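Uncharacterized protein Ta1441 (PDB 3GAA) is of unknown function but belongs to the PAC2 family and is probably related to the chaperones that assist proteasome assembly. Local coordinates at residues A154-A159 with L183-P188. Numbering follows the deposited sequence.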
ATOM      1  N   ALA A 154       9.450  50.933  12.445  1.00 43.01           N
ATOM      2  CA  ALA A 154      10.876  50.624  12.325  1.00 42.12           C
ATOM      3  C   ALA A 154      11.498  51.205  11.076  1.00 41.80           C
ATOM      4  O   ALA A 154      12.698  51.038  10.867  1.00 41.79           O
ATOM      5  CB  ALA A 154      11.089  49.129  12.346  1.00 41.50           C
ATOM      6  N   GLY A 155      10.696  51.854  10.227  1.00 41.65           N
ATOM      7  CA  GLY A 155      11.191  52.405   8.949  1.00 41.34           C
ATOM      8  C   GLY A 155      11.037  51.466   7.752  1.00 41.14           C
ATOM      9  O   GLY A 155      11.247  51.880   6.627  1.00 41.78           O
ATOM     10  N   ILE A 156      10.660  50.209   7.986  1.00 40.66           N
ATOM     11  CA  ILE A 156      10.492  49.232   6.918  1.00 40.20           C
ATOM     12  C   ILE A 156       9.128  49.466   6.288  1.00 40.31           C
ATOM     13  O   ILE A 156       8.120  49.457   6.960  1.00 40.49           O
ATOM     14  CB  ILE A 156      10.552  47.789   7.467  1.00 40.17           C
ATOM     15  CG1 ILE A 156      11.796  47.580   8.361  1.00 39.91           C
ATOM     16  CG2 ILE A 156      10.528  46.780   6.339  1.00 39.44           C
ATOM     17  CD1 ILE A 156      11.898  46.160   8.995  1.00 38.30           C
ATOM     18  N   GLN A 157       9.094  49.673   4.994  1.00 40.90           N
ATOM     19  CA  GLN A 157       7.834  49.883   4.307  1.00 42.00           C
ATOM     20  C   GLN A 157       7.383  48.625   3.549  1.00 41.54           C
ATOM     21  O   GLN A 157       8.182  47.696   3.328  1.00 40.22           O
ATOM     22  CB  GLN A 157       7.881  51.112   3.378  1.00 43.16           C
ATOM     23  CG  GLN A 157       9.311  51.718   3.035  1.00 46.29           C
ATOM     24  CD  GLN A 157       9.247  52.883   2.002  1.00 49.22           C
ATOM     25  OE1 GLN A 157      10.229  53.188   1.313  1.00 51.83           O
ATOM     26  NE2 GLN A 157       8.084  53.516   1.893  1.00 50.05           N
ATOM     27  N   PRO A 158       6.072  48.573   3.205  1.00 41.30           N
ATOM     28  CA  PRO A 158       5.429  47.396   2.598  1.00 40.95           C
ATOM     29  C   PRO A 158       5.841  47.244   1.196  1.00 41.58           C
ATOM     30  O   PRO A 158       5.792  48.211   0.470  1.00 42.31           O
ATOM     31  CB  PRO A 158       3.955  47.760   2.641  1.00 40.41           C
ATOM     32  CG  PRO A 158       3.838  48.631   3.802  1.00 40.15           C
ATOM     33  CD  PRO A 158       5.058  49.478   3.769  1.00 40.80           C
ATOM     34  N   ALA A 159       6.252  46.059   0.781  1.00 42.50           N
ATOM     35  CA  ALA A 159       6.692  45.884  -0.614  1.00 43.12           C
ATOM     36  C   ALA A 159       5.589  46.308  -1.532  1.00 44.00           C
ATOM     37  O   ALA A 159       4.435  46.228  -1.177  1.00 42.89           O
ATOM     38  CB  ALA A 159       7.047  44.477  -0.882  1.00 42.37           C
ATOM     39  N   LEU A 183       7.492  36.071   6.979  1.00 32.79           N
ATOM     40  CA  LEU A 183       7.617  37.310   6.256  1.00 32.97           C
ATOM     41  C   LEU A 183       8.745  37.240   5.342  1.00 32.55           C
ATOM     42  O   LEU A 183       9.485  36.294   5.368  1.00 33.10           O
ATOM     43  CB  LEU A 183       7.731  38.557   7.123  1.00 33.18           C
ATOM     44  CG  LEU A 183       8.738  38.659   8.224  1.00 34.40           C
ATOM     45  CD1 LEU A 183       8.269  37.742   9.377  1.00 36.13           C
ATOM     46  CD2 LEU A 183      10.072  38.300   7.666  1.00 37.68           C
ATOM     47  N   SER A 184       8.822  38.236   4.485  1.00 32.41           N
ATOM     48  CA  SER A 184       9.929  38.404   3.602  1.00 32.85           C
ATOM     49  C   SER A 184      10.484  39.846   3.704  1.00 32.47           C
ATOM     50  O   SER A 184       9.720  40.769   3.899  1.00 32.96           O
ATOM     51  CB  SER A 184       9.487  38.073   2.186  1.00 32.53           C
ATOM     52  OG  SER A 184      10.383  38.704   1.296  1.00 34.36           O
ATOM     53  N   PHE A 185      11.805  40.025   3.629  1.00 32.03           N
ATOM     54  CA  PHE A 185      12.366  41.355   3.441  1.00 31.28           C
ATOM     55  C   PHE A 185      12.961  41.433   2.023  1.00 31.54           C
ATOM     56  O   PHE A 185      13.609  40.482   1.545  1.00 31.30           O
ATOM     57  CB  PHE A 185      13.458  41.620   4.467  1.00 31.64           C
ATOM     58  CG  PHE A 185      12.974  41.719   5.892  1.00 30.19           C
ATOM     59  CD1 PHE A 185      12.041  42.661   6.264  1.00 29.32           C
ATOM     60  CD2 PHE A 185      13.492  40.922   6.852  1.00 30.04           C
ATOM     61  CE1 PHE A 185      11.629  42.784   7.525  1.00 27.79           C
ATOM     62  CE2 PHE A 185      13.061  41.038   8.162  1.00 30.79           C
ATOM     63  CZ  PHE A 185      12.124  41.960   8.481  1.00 30.66           C
ATOM     64  N   ILE A 186      12.702  42.548   1.344  1.00 31.15           N
ATOM     65  CA  ILE A 186      13.267  42.809   0.039  1.00 31.00           C
ATOM     66  C   ILE A 186      14.011  44.148   0.011  1.00 31.47           C
ATOM     67  O   ILE A 186      13.603  45.169   0.602  1.00 30.37           O
ATOM     68  CB  ILE A 186      12.215  42.813  -1.074  1.00 31.63           C
ATOM     69  CG1 ILE A 186      11.315  41.565  -0.995  1.00 33.13           C
ATOM     70  CG2 ILE A 186      12.914  42.809  -2.401  1.00 30.01           C
ATOM     71  CD1 ILE A 186      10.016  41.763  -0.165  1.00 34.36           C
ATOM     72  N   THR A 187      15.140  44.142  -0.676  1.00 32.22           N
ATOM     73  CA  THR A 187      15.945  45.340  -0.731  1.00 32.81           C
ATOM     74  C   THR A 187      16.383  45.589  -2.176  1.00 31.85           C
ATOM     75  O   THR A 187      16.707  44.679  -2.849  1.00 31.03           O
ATOM     76  CB  THR A 187      17.111  45.223   0.251  1.00 32.67           C
ATOM     77  OG1 THR A 187      17.560  46.535   0.575  1.00 36.57           O
ATOM     78  CG2 THR A 187      18.267  44.417  -0.336  1.00 33.25           C
ATOM     79  N   PRO A 188      16.340  46.829  -2.657  1.00 32.27           N
ATOM     80  CA  PRO A 188      16.808  47.049  -4.014  1.00 32.27           C
ATOM     81  C   PRO A 188      18.282  46.721  -4.125  1.00 33.53           C
ATOM     82  O   PRO A 188      19.066  47.073  -3.254  1.00 32.84           O
ATOM     83  CB  PRO A 188      16.601  48.547  -4.233  1.00 31.53           C
ATOM     84  CG  PRO A 188      15.915  49.080  -3.033  1.00 31.23           C
ATOM     85  CD  PRO A 188      16.075  48.097  -1.947  1.00 32.86           C
TER
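Ile-156 and Phe-185 meet through a methyl group and an aromatic carbon, and with Ala-159 and Ile-186 they illustrate how the residues flanking short strand 157-158 can touch strand 181-190 across the intervening strand 140-142. The delta methyl of Ile-156 reaches the phenylalanine ring obliquely, CD1 lying 3.7 Å from CE1 of Phe-185, while the two side chains cross at about a right angle. In Ile-156 the long branch is fully extended (chi2 178°), which carries CD1 well beyond CB to the aromatic group. Phe-185 sets off to the side of the line between the segments, yet with CG beside its own backbone N (chi1 -67°) the ring swings round to Ile-156; CD2 of Leu-183, two residues earlier, lies over one of its faces near the rim.

The second meeting is slighter: CB of Ala-159 lies 4.1 Å from CD1 of Ile-186. No hydrogen bond joins the segments, and the two touches together bury a modest 124 Å².

Ahead of Ile-156, Gly-155 ends helix 145-153 in a Schellman motif with positive phi, turning the chain into short strand 157-158. Strand 140-142 lies between the two segments in the mixed sheet, pairing its Ala-141 with Gln-157 and Ala-159 through backbone bonds. Phe-185 also meets Phe-151 of helix 145-153 and Ala-205 of helix 196-210, whereas Ile-186 packs on Val-142 and, in strand 121-130, on Glu-126 and Ser-128.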